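Local coordinates for esterase A (Caulobacter crescentus, PDB 5GKV), which probably hydrolyses esters as a penicillin-binding protein homologue of the serine beta-lactamase family, at residues 142-147 with 170-175; 148-153 with 174-179; 273-278 with 285-290. All coordinates share one frame; numbering follows the deposited sequence.

Contact 1 (142-147 with 170-175); sequences AIWFDW and HPVTYG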
loop_
_atom_site.group_PDB
_atom_site.type_symbol
_atom_site.label_atom_id
_atom_site.label_comp_id
_atom_site.label_asym_id
_atom_site.label_seq_id
_atom_site.Cartn_x
_atom_site.Cartn_y
_atom_site.Cartn_z
ATOM N N ALA A 142 4.681 -10.351 -19.506
ATOM C CA ALA A 142 3.500 -11.004 -18.951
ATOM C C ALA A 142 3.836 -11.978 -17.829
ATOM O O ALA A 142 2.928 -12.658 -17.328
ATOM C CB ALA A 142 2.723 -11.737 -20.051
ATOM N N ILE A 143 5.110 -12.067 -17.426
ATOM C CA ILE A 143 5.489 -13.004 -16.370
ATOM C C ILE A 143 4.697 -12.723 -15.108
ATOM O O ILE A 143 4.337 -13.652 -14.374
ATOM C CB ILE A 143 7.011 -12.951 -16.098
ATOM C CG1 ILE A 143 7.419 -14.086 -15.156
ATOM C CG2 ILE A 143 7.409 -11.608 -15.512
ATOM C CD1 ILE A 143 8.919 -14.187 -14.910
ATOM N N TRP A 144 4.366 -11.447 -14.866
ATOM C CA TRP A 144 3.691 -11.049 -13.636
ATOM C C TRP A 144 2.331 -11.728 -13.484
ATOM O O TRP A 144 1.846 -11.885 -12.360
ATOM C CB TRP A 144 3.532 -9.526 -13.600
ATOM C CG TRP A 144 4.825 -8.737 -13.815
ATOM C CD1 TRP A 144 5.167 -8.001 -14.919
ATOM C CD2 TRP A 144 5.923 -8.614 -12.896
ATOM N NE1 TRP A 144 6.405 -7.423 -14.740
ATOM C CE2 TRP A 144 6.891 -7.786 -13.508
ATOM C CE3 TRP A 144 6.179 -9.124 -11.614
ATOM C CZ2 TRP A 144 8.095 -7.451 -12.877
ATOM C CZ3 TRP A 144 7.382 -8.796 -10.992
ATOM C CH2 TRP A 144 8.323 -7.966 -11.626
ATOM N N PHE A 145 1.701 -12.139 -14.592
ATOM C CA PHE A 145 0.424 -12.850 -14.527
ATOM C C PHE A 145 0.578 -14.342 -14.258
ATOM O O PHE A 145 -0.432 -15.049 -14.166
ATOM C CB PHE A 145 -0.360 -12.640 -15.823
ATOM C CG PHE A 145 -0.786 -11.223 -16.035
ATOM C CD1 PHE A 145 -1.908 -10.721 -15.389
ATOM C CD2 PHE A 145 -0.057 -10.382 -16.861
ATOM C CE1 PHE A 145 -2.300 -9.412 -15.572
ATOM C CE2 PHE A 145 -0.450 -9.067 -17.053
ATOM C CZ PHE A 145 -1.570 -8.582 -16.408
ATOM N N ASP A 146 1.806 -14.831 -14.127
ATOM C CA ASP A 146 2.097 -16.222 -13.812
ATOM C C ASP A 146 2.790 -16.219 -12.453
ATOM O O ASP A 146 4.016 -16.101 -12.385
ATOM C CB ASP A 146 2.971 -16.852 -14.905
ATOM C CG ASP A 146 3.301 -18.312 -14.635
ATOM O OD1 ASP A 146 3.185 -18.782 -13.481
ATOM O OD2 ASP A 146 3.702 -18.997 -15.596
ATOM N N TRP A 147 1.995 -16.360 -11.384
ATOM C CA TRP A 147 2.523 -16.293 -10.022
ATOM C C TRP A 147 3.752 -17.179 -9.847
ATOM O O TRP A 147 4.794 -16.727 -9.358
ATOM C CB TRP A 147 1.447 -16.693 -9.010
ATOM C CG TRP A 147 1.913 -16.507 -7.604
ATOM C CD1 TRP A 147 2.532 -17.432 -6.807
ATOM C CD2 TRP A 147 1.825 -15.306 -6.836
ATOM N NE1 TRP A 147 2.820 -16.878 -5.580
ATOM C CE2 TRP A 147 2.404 -15.570 -5.579
ATOM C CE3 TRP A 147 1.317 -14.026 -7.094
ATOM C CZ2 TRP A 147 2.492 -14.599 -4.579
ATOM C CZ3 TRP A 147 1.396 -13.062 -6.103
ATOM C CH2 TRP A 147 1.976 -13.356 -4.853
ATOM N N HIS A 170 11.151 -2.114 -3.877
ATOM C CA HIS A 170 10.703 -3.150 -4.800
ATOM C C HIS A 170 9.262 -2.849 -5.219
ATOM O O HIS A 170 8.337 -3.317 -4.542
ATOM C CB HIS A 170 10.725 -4.531 -4.135
ATOM C CG HIS A 170 12.085 -5.030 -3.725
ATOM N ND1 HIS A 170 13.063 -4.221 -3.186
ATOM C CD2 HIS A 170 12.599 -6.285 -3.730
ATOM C CE1 HIS A 170 14.128 -4.952 -2.900
ATOM N NE2 HIS A 170 13.868 -6.209 -3.215
ATOM N N PRO A 171 9.009 -2.099 -6.298
ATOM C CA PRO A 171 7.619 -1.653 -6.544
ATOM C C PRO A 171 6.659 -2.779 -6.917
ATOM O O PRO A 171 5.481 -2.705 -6.555
ATOM C CB PRO A 171 7.766 -0.631 -7.681
ATOM C CG PRO A 171 9.028 -1.006 -8.373
ATOM C CD PRO A 171 9.946 -1.551 -7.294
ATOM N N VAL A 172 7.106 -3.806 -7.628
ATOM C CA VAL A 172 6.249 -4.915 -8.034
ATOM C C VAL A 172 6.646 -6.217 -7.339
ATOM O O VAL A 172 5.794 -6.945 -6.823
ATOM C CB VAL A 172 6.259 -5.083 -9.570
ATOM C CG1 VAL A 172 5.245 -6.139 -9.987
ATOM C CG2 VAL A 172 6.002 -3.736 -10.268
ATOM N N THR A 173 7.944 -6.519 -7.311
ATOM C CA THR A 173 8.415 -7.803 -6.799
ATOM C C THR A 173 8.060 -8.017 -5.332
ATOM O O THR A 173 7.902 -9.166 -4.904
ATOM C CB THR A 173 9.931 -7.914 -6.990
ATOM O OG1 THR A 173 10.565 -6.796 -6.352
ATOM C CG2 THR A 173 10.268 -7.900 -8.486
ATOM N N TYR A 174 7.936 -6.935 -4.551
ATOM C CA TYR A 174 7.583 -7.061 -3.136
ATOM C C TYR A 174 6.318 -7.876 -2.937
ATOM O O TYR A 174 6.210 -8.626 -1.963
ATOM C CB TYR A 174 7.409 -5.675 -2.517
ATOM C CG TYR A 174 6.678 -5.565 -1.176
ATOM C CD1 TYR A 174 5.287 -5.565 -1.118
ATOM C CD2 TYR A 174 7.381 -5.358 0.018
ATOM C CE1 TYR A 174 4.608 -5.414 0.083
ATOM C CE2 TYR A 174 6.708 -5.205 1.234
ATOM C CZ TYR A 174 5.311 -5.218 1.251
ATOM O OH TYR A 174 4.597 -5.063 2.439
ATOM N N GLY A 175 5.330 -7.707 -3.818
ATOM C CA GLY A 175 4.068 -8.398 -3.626
ATOM C C GLY A 175 4.205 -9.894 -3.781
ATOM O O GLY A 175 3.486 -10.660 -3.131
#

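Contact 2 (148-153 with 174-179); sequences DATCAK and YGYLAG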
loop_
_atom_site.group_PDB
_atom_site.type_symbol
_atom_site.label_atom_id
_atom_site.label_comp_id
_atom_site.label_asym_id
_atom_site.label_seq_id
_atom_site.Cartn_x
_atom_site.Cartn_y
_atom_site.Cartn_z
ATOM N N ASP A 148 3.650 -18.445 -10.257
ATOM C CA ASP A 148 4.745 -19.385 -10.025
ATOM C C ASP A 148 5.992 -19.004 -10.815
ATOM O O ASP A 148 7.114 -19.138 -10.312
ATOM C CB ASP A 148 4.304 -20.807 -10.368
ATOM C CG ASP A 148 3.451 -21.443 -9.267
ATOM O OD1 ASP A 148 3.352 -20.860 -8.167
ATOM O OD2 ASP A 148 2.889 -22.540 -9.497
ATOM N N ALA A 149 5.830 -18.534 -12.052
ATOM C CA ALA A 149 7.014 -18.161 -12.824
ATOM C C ALA A 149 7.696 -16.928 -12.234
ATOM O O ALA A 149 8.932 -16.854 -12.200
ATOM C CB ALA A 149 6.656 -17.931 -14.289
ATOM N N THR A 150 6.916 -15.963 -11.733
ATOM C CA THR A 150 7.525 -14.785 -11.116
ATOM C C THR A 150 8.304 -15.173 -9.858
ATOM O O THR A 150 9.471 -14.789 -9.693
ATOM C CB THR A 150 6.453 -13.732 -10.796
ATOM O OG1 THR A 150 5.789 -13.337 -12.003
ATOM C CG2 THR A 150 7.076 -12.493 -10.149
ATOM N N CYS A 151 7.683 -15.958 -8.967
ATOM C CA CYS A 151 8.373 -16.367 -7.742
ATOM C C CYS A 151 9.609 -17.200 -8.052
ATOM O O CYS A 151 10.634 -17.087 -7.366
ATOM C CB CYS A 151 7.430 -17.155 -6.823
ATOM S SG CYS A 151 6.031 -16.188 -6.166
ATOM N N ALA A 152 9.529 -18.063 -9.065
ATOM C CA ALA A 152 10.693 -18.865 -9.422
ATOM C C ALA A 152 11.842 -17.975 -9.879
ATOM O O ALA A 152 13.002 -18.200 -9.506
ATOM C CB ALA A 152 10.322 -19.878 -10.507
ATOM N N LYS A 153 11.533 -16.935 -10.656
ATOM C CA LYS A 153 12.583 -16.039 -11.132
ATOM C C LYS A 153 13.200 -15.251 -9.980
ATOM O O LYS A 153 14.422 -15.057 -9.938
ATOM C CB LYS A 153 12.025 -15.103 -12.203
ATOM C CG LYS A 153 13.113 -14.342 -12.973
ATOM C CD LYS A 153 12.532 -13.575 -14.139
ATOM C CE LYS A 153 13.576 -12.680 -14.785
ATOM N NZ LYS A 153 14.746 -13.437 -15.275
ATOM N N TYR A 174 7.936 -6.935 -4.551
ATOM C CA TYR A 174 7.583 -7.061 -3.136
ATOM C C TYR A 174 6.318 -7.876 -2.937
ATOM O O TYR A 174 6.210 -8.626 -1.963
ATOM C CB TYR A 174 7.409 -5.675 -2.517
ATOM C CG TYR A 174 6.678 -5.565 -1.176
ATOM C CD1 TYR A 174 5.287 -5.565 -1.118
ATOM C CD2 TYR A 174 7.381 -5.358 0.018
ATOM C CE1 TYR A 174 4.608 -5.414 0.083
ATOM C CE2 TYR A 174 6.708 -5.205 1.234
ATOM C CZ TYR A 174 5.311 -5.218 1.251
ATOM O OH TYR A 174 4.597 -5.063 2.439
ATOM N N GLY A 175 5.330 -7.707 -3.818
ATOM C CA GLY A 175 4.068 -8.398 -3.626
ATOM C C GLY A 175 4.205 -9.894 -3.781
ATOM O O GLY A 175 3.486 -10.660 -3.131
ATOM N N TYR A 176 5.137 -10.331 -4.630
ATOM C CA TYR A 176 5.394 -11.751 -4.798
ATOM C C TYR A 176 6.243 -12.292 -3.657
ATOM O O TYR A 176 6.016 -13.417 -3.196
ATOM C CB TYR A 176 6.051 -11.999 -6.158
ATOM C CG TYR A 176 5.179 -11.550 -7.312
ATOM C CD1 TYR A 176 5.170 -10.214 -7.733
ATOM C CD2 TYR A 176 4.339 -12.455 -7.976
ATOM C CE1 TYR A 176 4.369 -9.799 -8.782
ATOM C CE2 TYR A 176 3.535 -12.047 -9.034
ATOM C CZ TYR A 176 3.554 -10.716 -9.433
ATOM O OH TYR A 176 2.756 -10.285 -10.476
ATOM N N LEU A 177 7.199 -11.497 -3.163
ATOM C CA LEU A 177 7.966 -11.910 -1.991
ATOM C C LEU A 177 7.054 -12.090 -0.780
ATOM O O LEU A 177 7.032 -13.159 -0.157
ATOM C CB LEU A 177 9.067 -10.894 -1.684
ATOM C CG LEU A 177 10.167 -10.704 -2.731
ATOM C CD1 LEU A 177 11.225 -9.717 -2.219
ATOM C CD2 LEU A 177 10.782 -12.046 -3.097
ATOM N N ALA A 178 6.308 -11.036 -0.428
ATOM C CA ALA A 178 5.370 -11.111 0.689
ATOM C C ALA A 178 4.302 -12.170 0.445
ATOM O O ALA A 178 3.965 -12.940 1.351
ATOM C CB ALA A 178 4.716 -9.746 0.925
ATOM N N GLY A 179 3.759 -12.217 -0.775
ATOM C CA GLY A 179 2.645 -13.112 -1.043
ATOM C C GLY A 179 3.046 -14.570 -0.951
ATOM O O GLY A 179 2.272 -15.408 -0.481
#

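Contact 3 (273-278 with 285-290); sequences LARLMG and TLDGRS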
loop_
_atom_site.group_PDB
_atom_site.type_symbol
_atom_site.label_atom_id
_atom_site.label_comp_id
_atom_site.label_asym_id
_atom_site.label_seq_id
_atom_site.Cartn_x
_atom_site.Cartn_y
_atom_site.Cartn_z
ATOM N N LEU A 273 -10.067 1.429 3.989
ATOM C CA LEU A 273 -8.675 1.513 4.428
ATOM C C LEU A 273 -8.555 2.234 5.762
ATOM O O LEU A 273 -7.743 1.846 6.617
ATOM C CB LEU A 273 -7.818 2.213 3.363
ATOM C CG LEU A 273 -7.667 1.414 2.061
ATOM C CD1 LEU A 273 -7.113 2.321 0.967
ATOM C CD2 LEU A 273 -6.766 0.196 2.276
ATOM N N ALA A 274 -9.346 3.286 5.964
ATOM C CA ALA A 274 -9.269 4.018 7.226
ATOM C C ALA A 274 -9.680 3.132 8.393
ATOM O O ALA A 274 -9.088 3.209 9.479
ATOM C CB ALA A 274 -10.140 5.286 7.165
ATOM N N ARG A 275 -10.689 2.275 8.188
ATOM C CA ARG A 275 -11.106 1.358 9.241
ATOM C C ARG A 275 -10.036 0.304 9.509
ATOM O O ARG A 275 -9.724 0.017 10.669
ATOM C CB ARG A 275 -12.438 0.703 8.864
ATOM C CG ARG A 275 -13.599 1.687 8.788
ATOM C CD ARG A 275 -14.904 1.010 8.373
ATOM N NE ARG A 275 -15.230 -0.086 9.270
ATOM C CZ ARG A 275 -15.923 -1.169 8.916
ATOM N NH1 ARG A 275 -16.369 -1.302 7.669
ATOM N NH2 ARG A 275 -16.159 -2.127 9.808
ATOM N N LEU A 276 -9.448 -0.263 8.449
ATOM C CA LEU A 276 -8.427 -1.290 8.633
ATOM C C LEU A 276 -7.204 -0.725 9.347
ATOM O O LEU A 276 -6.731 -1.295 10.342
ATOM C CB LEU A 276 -8.043 -1.911 7.282
ATOM C CG LEU A 276 -6.997 -3.038 7.356
ATOM C CD1 LEU A 276 -7.529 -4.216 8.155
ATOM C CD2 LEU A 276 -6.593 -3.486 5.972
ATOM N N MET A 277 -6.670 0.403 8.853
ATOM C CA MET A 277 -5.559 1.038 9.547
ATOM C C MET A 277 -5.983 1.541 10.921
ATOM O O MET A 277 -5.152 1.605 11.835
ATOM C CB MET A 277 -4.988 2.196 8.719
ATOM C CG MET A 277 -4.434 1.797 7.361
ATOM S SD MET A 277 -3.175 0.499 7.408
ATOM C CE MET A 277 -1.774 1.492 7.944
ATOM N N GLY A 278 -7.264 1.889 11.083
ATOM C CA GLY A 278 -7.761 2.291 12.393
ATOM C C GLY A 278 -7.581 1.215 13.449
ATOM O O GLY A 278 -7.283 1.514 14.610
ATOM N N THR A 285 -7.724 -3.793 17.380
ATOM C CA THR A 285 -9.111 -4.219 17.391
ATOM C C THR A 285 -9.943 -3.335 16.467
ATOM O O THR A 285 -9.748 -2.120 16.420
ATOM C CB THR A 285 -9.641 -4.186 18.821
ATOM O OG1 THR A 285 -8.855 -5.095 19.603
ATOM C CG2 THR A 285 -11.101 -4.607 18.871
ATOM N N LEU A 286 -10.840 -3.961 15.706
ATOM C CA LEU A 286 -11.774 -3.246 14.839
ATOM C C LEU A 286 -13.177 -3.784 15.087
ATOM O O LEU A 286 -13.415 -4.988 14.946
ATOM C CB LEU A 286 -11.396 -3.401 13.365
ATOM C CG LEU A 286 -12.216 -2.605 12.337
ATOM C CD1 LEU A 286 -12.129 -1.096 12.597
ATOM C CD2 LEU A 286 -11.739 -2.955 10.926
ATOM N N ASP A 287 -14.105 -2.888 15.442
ATOM C CA ASP A 287 -15.492 -3.267 15.727
ATOM C C ASP A 287 -15.553 -4.475 16.663
ATOM O O ASP A 287 -16.321 -5.414 16.457
ATOM C CB ASP A 287 -16.270 -3.536 14.431
ATOM C CG ASP A 287 -16.226 -2.355 13.454
ATOM O OD1 ASP A 287 -15.883 -1.220 13.866
ATOM O OD2 ASP A 287 -16.537 -2.567 12.259
ATOM N N GLY A 288 -14.693 -4.471 17.682
ATOM C CA GLY A 288 -14.697 -5.507 18.692
ATOM C C GLY A 288 -13.903 -6.758 18.374
ATOM O O GLY A 288 -13.798 -7.632 19.242
ATOM N N ARG A 289 -13.341 -6.884 17.173
ATOM C CA ARG A 289 -12.634 -8.094 16.761
ATOM C C ARG A 289 -11.131 -7.826 16.770
ATOM O O ARG A 289 -10.665 -6.895 16.109
ATOM C CB ARG A 289 -13.097 -8.543 15.373
ATOM C CG ARG A 289 -12.331 -9.740 14.813
ATOM C CD ARG A 289 -12.896 -10.213 13.471
ATOM N NE ARG A 289 -14.320 -10.534 13.562
ATOM C CZ ARG A 289 -14.835 -11.745 13.373
ATOM N NH1 ARG A 289 -14.045 -12.767 13.065
ATOM N NH2 ARG A 289 -16.146 -11.931 13.483
ATOM N N SER A 290 -10.376 -8.634 17.517
ATOM C CA SER A 290 -8.922 -8.491 17.548
ATOM C C SER A 290 -8.302 -9.034 16.258
ATOM O O SER A 290 -8.419 -10.227 15.958
ATOM C CB SER A 290 -8.336 -9.219 18.759
ATOM O OG SER A 290 -6.928 -9.018 18.829
HETATM O O HOH W 1 -15.152 0.657 11.972
#

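Contact 1 (142-147 with 170-175)
The indole of W144 meets V172 because two first torsions aim them at each other: in W144, CG lies beside the backbone N and opposite the carbonyl carbon (chi1 -53°), while in V172 branch CG1 extends anti to the backbone N (chi1 -174°). This methyl settles over one face of the indole, above its benzo half. CG1 of V172 is 3.6 Å from the centroid of the six-membered ring of W144 and 18° off its normal, a CH-pi contact whose shortest approach is to CE3, at 3.5 Å. CG2 of I143 lies on the opposite face, 4.1 Å from the plane and toward the rim. T173 arrives differently, at the ring edge and near its plane, with its CG2 3.7 Å from CH2 of W144. Its hydroxyl is spent on the carbonyl of L132, and NE1 of W144 on that of W245, which would fix how the indole is rotated. A second tryptophan, W147, brings its CH2 obliquely to within 3.5 Å of the carbonyl O of G175, while its NE1 bonds to E180. Save for that approach to a carbonyl, the side chains meet across the segments through carbon. The arrangement is a 3-10 turn leading into helix 147-156, N-capped by D146, and packed on the loop and first turn of helix 173-186 in the beta-lactamase fold; in that loop P171 O accepts from K83, the lysine of an S-x-x-K sequence like that of the family's active-site motif.

Contact 2 (148-153 with 174-179)
T150 is the first residue of 148-153 to meet the facing helix, and it does so with its methyl laid on the ring of Y176. CG2, anti to the backbone N, lies over the centre of the aromatic face, 3.5 Å from the centroid of the Y176 ring and 13° off the normal. The CB-CG2 bond runs almost parallel to the ring, which brings CB of T150 to 3.7 Å from CD2 of Y176 and broadens the CH-pi contact; the two side chains cross at about a right angle. The other branch, OG1, makes a weak hydrogen bond back to O of D146, the N-cap residue. C151 follows, with SG 4.2 Å from CB of Y176 and 4.1 Å from that residue's carbonyl O, a loose van der Waals approach. Within 148-153 and 174-179 the backbones are nearest here, the CA atoms of C151 and Y176 being 6.2 Å apart. One face of the phenol thus carries the threonine methyl, and the sulfur lies loosely off the ring edge, while the OH is tied to the backbone O of W144, a bond that would limit tilting of the ring. K153, at the end of the segment, turns to a salt bridge with D137. Helix 147-156 packs on helix 173-186, with L154 of helix 147-156 also touching Y176 and L177, and the rings of W144 and W147 meeting Y176; W109 touches C151, and from helix 173-186 Y174 reaches A86 and A87 of helix 82-95 and L126 of helix 122-126.

Contact 3 (273-278 with 285-290)
L286 and D287, on the strand and turn of a tight beta-hairpin, grip R275 of helix 270-281 at its two ends. The hairpin has a two-residue loop and is closed by a type I' turn from L286 to R289. L286 works on the backbone: with CG anti to the backbone N (chi1 -175°), both its methyls come to the carbonyl O of R275 from the same side, CD1 at 3.3 Å and CD2 at 3.6 Å. D287 takes the other end. Its OD2 lies at the edge of the guanidinium, 2.5 Å from NH2 of R275, in a salt bridge whose planes are only 16° apart. The N-H points poorly at the oxygen, at 129°, so as a hydrogen bond it is weak despite being short. A water completes the link, accepting from NE of R275 at 2.8 Å and donating to OD1 of D287 at 2.8 Å, so both carboxylate oxygens serve the same arginine. In the next shell, the chain of R275 bends at its third torsion, and the guanidinium is steadied by the backbone: NH2 also donates to L202 O and NH1 to G203 O, at the end of helix 190-202. L202 and L204 pack on L286 too. The hairpin itself sets where D287 stands: G288 takes backbone angles that call for glycine, and the turn is pinned by L286 N to R289 O at 3.0 Å and R289 N to L286 O at 2.9 Å.

In the fold
Contacts 1 and 2 form one continuous buried cluster: their centres are about 6 Å apart, both use helix 173-186, and they share Y174 and G175. The ring of W147 bridges them, its CE3 3.5 Å from CD2 of Y176. Both rely on methyls laid over aromatic faces and send their polar ends to partners outside the paired segments. Contact 3 lies about 28 Å from either, centre to centre, and on the opposite side of the chain's centre from contact 1. It is partly buried and chemically mixed, with a leucine inside and a water-bridged ion pair toward solvent, and it joins a hairpin to helix 270-281, which packs on strands 347-351 and 356-362.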